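Local coordinates for protein lipase aflb (Neosartorya fumigata, PDB 6IDY) that probably hydrolyses the ester bonds of lipids, as a fungal lipase of the alpha/beta-hydrolase fold that carries a bound calcium ion, at residues Thr239-Ala242 and Leu243-Pro247; Asn291-Phe294 and Ile295-Leu298. One frame throughout, in Å; residues are numbered along the deposited sequence.

Overall arrangement
Interactions 1 and 2 are both local contacts at the ends of single helices, 235-245 and 293-299, and their centres lie about 14 Å apart on the same side of the chain's centre. Interaction 1, at the C-terminal end of its helix, is mostly buried and rests on aromatic packing. Interaction 2, at the N-terminal start of its helix, is buried on one side through Phe294, Ile295 and Leu298, while its exposed side carries charged and amide groups. The two helices touch directly: the Trp241 ring stacks on that of Phe294, and Lys244 NZ probably hydrogen-bonds Leu298 O. Helix 235-245 belongs to a beta-alpha-beta unit of the central sheet, and helix 293-299 packs against it.

Interaction 1: residues Thr239-Ala242 and Leu243-Pro247; sequences TQWA and LKYWP
Tyr245 sets CE2 and CD2 of its ring over one face of the Trp241 indole, one helical turn back. Tyr245 CE2 sits 3.3 Å above the Trp241 indole plane, over the centre, and Tyr245 CD2 comes to 3.4 Å from Trp241 CE2. The planes are inclined at 48°, so the pair is neither a parallel stack nor a T. With CG anti to the backbone N (chi1 -173°), the Trp241 indole swings forward beneath the tyrosine; its NE1 is hydrogen-bonded to Tyr438. Trp246 adds a lighter touch, its CZ3 standing 4.1 Å from Trp241 CD1. Under these rings the helix runs out: Tyr245 N bonds almost straight to Trp241 O at 3.0 Å, whereas Trp246 N reaches Ala242 O at a more bent 137°, as Trp246 leaves helical geometry. Beside the sheet, Leu243 CD1 packs alongside Thr239 CG2 at 4.0 Å, and both side chains touch Phe256 of strand 253-259. Against this close-packed part, the Lys244 and Tyr245 side is partly exposed. The extended lysine passes its CG over the tyrosine face, and Lys244 NZ bonds to Tyr245 OH at 3.0 Å and probably also to the carbonyls of Leu298 and Gly300. This is the C-terminal end of the helix in a right-handed beta-alpha-beta crossover, between parallel strands 227-232 and 253-259, characteristic of the alpha/beta-hydrolase fold.

Interaction 2: residues Asn291-Phe294 and Ile295-Leu298; sequences NTEF and IRTL
Arg296 N bonds to Thr292 O, Thr297 N to Glu293 O and Leu298 N to Phe294 O as the chain enters helix 293-299, with Thr292 at the N-cap. The cap bond from Ile295 N to Thr292 OG1 is weak at 3.3 Å; the hydroxyl has its strongest partner in the carbonyl of Gln287, with that of Gly289 also in hydrogen-bonding contact. Its chi1 of 62° sets OG1 between the backbone N and carbonyl carbon, facing the first turn. Arg296 folds back along the exposed side, bent at chi2 and chi3, so that one face of its guanidinium turns to Thr292 O, which lies toward the rim of the group. Arg296 NH1 meets Asn291 O at 3.0 Å from above the carbonyl plane, while its NH2 makes a salt bridge to Glu293 OE2 at 2.8 Å, with the carboxylate and guanidinium planes 64° apart. A water in the guanidinium plane joins NH2 to Asn291 O, adding a second route between the two residues. One turn beyond Glu293, Thr297 OG1 donates to Glu293 O at 2.7 Å, and this oxygen is gripped from opposite faces by the hydroxyl and Thr297 N. On the buried side, Ile295 CD1 reaches Phe294 CD2 at 3.8 Å. Glu432 accepts from Glu293 N and Phe294 N at the helix start. Phe294 touches Val205 and Gln206 of helix 205-223, and Ile295 and Leu298 pack on Leu237, bringing helix 293-299 against helix 235-245.

Interaction 1: residues Thr239-Ala242 and Leu243-Pro247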
loop_
_atom_site.group_PDB
_atom_site.type_symbol
_atom_site.label_atom_id
_atom_site.label_comp_id
_atom_site.label_asym_id
_atom_site.label_seq_id
_atom_site.Cartn_x
_atom_site.Cartn_y
_atom_site.Cartn_z
ATOM N N THR A 239 9.907 -0.727 -1.066
ATOM C CA THR A 239 10.780 -0.581 0.094
ATOM C C THR A 239 11.894 -1.612 0.080
ATOM O O THR A 239 13.047 -1.246 0.285
ATOM C CB THR A 239 9.971 -0.577 1.397
ATOM O OG1 THR A 239 8.905 0.361 1.275
ATOM C CG2 THR A 239 10.838 -0.244 2.633
ATOM N N GLN A 240 11.551 -2.893 -0.153
ATOM C CA GLN A 240 12.522 -3.990 -0.214
ATOM C C GLN A 240 13.569 -3.746 -1.303
ATOM O O GLN A 240 14.755 -3.977 -1.058
ATOM C CB GLN A 240 11.809 -5.343 -0.413
ATOM C CG GLN A 240 12.721 -6.562 -0.230
ATOM C CD GLN A 240 13.129 -6.872 1.197
ATOM O OE1 GLN A 240 12.895 -6.102 2.149
ATOM N NE2 GLN A 240 13.770 -8.027 1.369
ATOM N N TRP A 241 13.133 -3.272 -2.493
ATOM C CA TRP A 241 14.041 -2.941 -3.599
ATOM C C TRP A 241 14.948 -1.765 -3.191
ATOM O O TRP A 241 16.153 -1.836 -3.406
ATOM C CB TRP A 241 13.257 -2.636 -4.900
ATOM C CG TRP A 241 14.122 -2.445 -6.118
ATOM C CD1 TRP A 241 14.770 -1.304 -6.495
ATOM C CD2 TRP A 241 14.402 -3.420 -7.137
ATOM N NE1 TRP A 241 15.443 -1.507 -7.678
ATOM C CE2 TRP A 241 15.220 -2.792 -8.106
ATOM C CE3 TRP A 241 14.056 -4.775 -7.316
ATOM C CZ2 TRP A 241 15.704 -3.473 -9.233
ATOM C CZ3 TRP A 241 14.503 -5.437 -8.454
ATOM C CH2 TRP A 241 15.307 -4.786 -9.401
ATOM N N ALA A 242 14.377 -0.715 -2.561
ATOM C CA ALA A 242 15.141 0.450 -2.079
ATOM C C ALA A 242 16.195 0.020 -1.046
ATOM O O ALA A 242 17.350 0.424 -1.148
ATOM C CB ALA A 242 14.198 1.489 -1.472
ATOM N N LEU A 243 15.806 -0.850 -0.097
ATOM C CA LEU A 243 16.715 -1.357 0.933
ATOM C C LEU A 243 17.851 -2.195 0.328
ATOM O O LEU A 243 19.008 -2.034 0.715
ATOM C CB LEU A 243 15.946 -2.151 2.005
ATOM C CG LEU A 243 15.001 -1.348 2.906
ATOM C CD1 LEU A 243 14.080 -2.283 3.684
ATOM C CD2 LEU A 243 15.782 -0.413 3.862
ATOM N N LYS A 244 17.524 -3.050 -0.642
ATOM C CA LYS A 244 18.506 -3.900 -1.313
ATOM C C LYS A 244 19.540 -3.085 -2.114
ATOM O O LYS A 244 20.743 -3.224 -1.886
ATOM C CB LYS A 244 17.793 -4.918 -2.230
ATOM C CG LYS A 244 18.750 -5.746 -3.099
ATOM C CD LYS A 244 18.072 -6.973 -3.702
ATOM C CE LYS A 244 19.087 -7.882 -4.341
ATOM N NZ LYS A 244 18.440 -8.820 -5.290
ATOM N N TYR A 245 19.064 -2.256 -3.056
ATOM C CA TYR A 245 19.932 -1.538 -3.979
ATOM C C TYR A 245 20.434 -0.180 -3.481
ATOM O O TYR A 245 21.335 0.373 -4.102
ATOM C CB TYR A 245 19.267 -1.442 -5.351
ATOM C CG TYR A 245 19.064 -2.822 -5.942
ATOM C CD1 TYR A 245 20.149 -3.586 -6.366
ATOM C CD2 TYR A 245 17.803 -3.407 -5.974
ATOM C CE1 TYR A 245 19.974 -4.872 -6.874
ATOM C CE2 TYR A 245 17.614 -4.689 -6.485
ATOM C CZ TYR A 245 18.703 -5.421 -6.930
ATOM O OH TYR A 245 18.518 -6.685 -7.430
ATOM N N TRP A 246 19.919 0.337 -2.358
ATOM C CA TRP A 246 20.477 1.569 -1.776
ATOM C C TRP A 246 20.850 1.168 -0.350
ATOM O O TRP A 246 20.091 1.480 0.573
ATOM C CB TRP A 246 19.480 2.752 -1.805
ATOM C CG TRP A 246 19.401 3.488 -3.111
ATOM C CD1 TRP A 246 19.918 4.721 -3.390
ATOM C CD2 TRP A 246 18.689 3.075 -4.288
ATOM N NE1 TRP A 246 19.599 5.088 -4.679
ATOM C CE2 TRP A 246 18.842 4.096 -5.253
ATOM C CE3 TRP A 246 17.951 1.927 -4.630
ATOM C CZ2 TRP A 246 18.283 4.006 -6.533
ATOM C CZ3 TRP A 246 17.410 1.833 -5.905
ATOM C CH2 TRP A 246 17.572 2.866 -6.838
ATOM N N PRO A 247 21.958 0.395 -0.145
ATOM C CA PRO A 247 22.291 -0.080 1.216
ATOM C C PRO A 247 22.396 0.990 2.300
ATOM O O PRO A 247 22.218 0.660 3.473
ATOM C CB PRO A 247 23.621 -0.820 1.026
ATOM C CG PRO A 247 23.646 -1.198 -0.397
ATOM C CD PRO A 247 22.948 -0.097 -1.127
#

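Interaction 2: residues Asn291-Phe294 and Ile295-Leu298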
loop_
_atom_site.group_PDB
_atom_site.type_symbol
_atom_site.label_atom_id
_atom_site.label_comp_id
_atom_site.label_asym_id
_atom_site.label_seq_id
_atom_site.Cartn_x
_atom_site.Cartn_y
_atom_site.Cartn_z
ATOM N N ASN A 291 6.276 -15.165 -11.202
ATOM C CA ASN A 291 7.493 -15.629 -11.865
ATOM C C ASN A 291 8.191 -14.601 -12.758
ATOM O O ASN A 291 8.989 -14.982 -13.624
ATOM C CB ASN A 291 7.196 -16.913 -12.648
ATOM C CG ASN A 291 7.520 -18.133 -11.826
ATOM O OD1 ASN A 291 8.663 -18.613 -11.801
ATOM N ND2 ASN A 291 6.532 -18.636 -11.103
ATOM N N THR A 292 7.961 -13.312 -12.507
ATOM C CA THR A 292 8.578 -12.277 -13.330
ATOM C C THR A 292 10.066 -12.141 -13.089
ATOM O O THR A 292 10.573 -12.574 -12.052
ATOM C CB THR A 292 7.873 -10.938 -13.148
ATOM O OG1 THR A 292 7.993 -10.528 -11.782
ATOM C CG2 THR A 292 6.418 -10.988 -13.600
ATOM N N GLU A 293 10.764 -11.525 -14.058
ATOM C CA GLU A 293 12.182 -11.219 -13.949
ATOM C C GLU A 293 12.377 -10.214 -12.819
ATOM O O GLU A 293 13.356 -10.322 -12.096
ATOM C CB GLU A 293 12.739 -10.672 -15.271
ATOM C CG GLU A 293 13.185 -11.772 -16.222
ATOM C CD GLU A 293 14.330 -12.634 -15.717
ATOM O OE1 GLU A 293 15.394 -12.074 -15.364
ATOM O OE2 GLU A 293 14.158 -13.873 -15.669
ATOM N N PHE A 294 11.410 -9.284 -12.626
ATOM C CA PHE A 294 11.460 -8.304 -11.541
ATOM C C PHE A 294 11.557 -8.985 -10.168
ATOM O O PHE A 294 12.468 -8.683 -9.405
ATOM C CB PHE A 294 10.259 -7.331 -11.578
ATOM C CG PHE A 294 10.267 -6.433 -10.361
ATOM C CD1 PHE A 294 11.150 -5.359 -10.278
ATOM C CD2 PHE A 294 9.500 -6.746 -9.243
ATOM C CE1 PHE A 294 11.223 -4.588 -9.120
ATOM C CE2 PHE A 294 9.589 -5.983 -8.078
ATOM C CZ PHE A 294 10.469 -4.927 -8.016
ATOM N N ILE A 295 10.589 -9.865 -9.853
ATOM C CA ILE A 295 10.498 -10.600 -8.589
ATOM C C ILE A 295 11.737 -11.475 -8.372
ATOM O O ILE A 295 12.327 -11.422 -7.296
ATOM C CB ILE A 295 9.148 -11.386 -8.502
ATOM C CG1 ILE A 295 7.927 -10.419 -8.410
ATOM C CG2 ILE A 295 9.133 -12.427 -7.366
ATOM C CD1 ILE A 295 7.874 -9.460 -7.209
ATOM N N ARG A 296 12.139 -12.240 -9.400
ATOM C CA ARG A 296 13.322 -13.107 -9.373
ATOM C C ARG A 296 14.596 -12.287 -9.097
ATOM O O ARG A 296 15.442 -12.727 -8.313
ATOM C CB ARG A 296 13.438 -13.866 -10.700
ATOM C CG ARG A 296 14.549 -14.916 -10.766
ATOM C CD ARG A 296 14.196 -16.097 -11.668
ATOM N NE ARG A 296 13.701 -15.687 -12.987
ATOM C CZ ARG A 296 12.422 -15.726 -13.358
ATOM N NH1 ARG A 296 11.491 -16.155 -12.515
ATOM N NH2 ARG A 296 12.065 -15.328 -14.570
ATOM N N THR A 297 14.719 -11.096 -9.731
ATOM C CA THR A 297 15.872 -10.202 -9.534
ATOM C C THR A 297 15.883 -9.693 -8.098
ATOM O O THR A 297 16.929 -9.708 -7.466
ATOM C CB THR A 297 15.867 -9.045 -10.550
ATOM O OG1 THR A 297 15.908 -9.595 -11.866
ATOM C CG2 THR A 297 17.049 -8.091 -10.364
ATOM N N LEU A 298 14.721 -9.248 -7.588
ATOM C CA LEU A 298 14.615 -8.737 -6.225
ATOM C C LEU A 298 14.982 -9.795 -5.199
ATOM O O LEU A 298 15.775 -9.514 -4.304
ATOM C CB LEU A 298 13.201 -8.188 -5.939
ATOM C CG LEU A 298 12.924 -7.763 -4.474
ATOM C CD1 LEU A 298 13.867 -6.644 -4.013
ATOM C CD2 LEU A 298 11.481 -7.372 -4.286
HETATM O O HOH W 1 10.088 -14.547 -16.388
#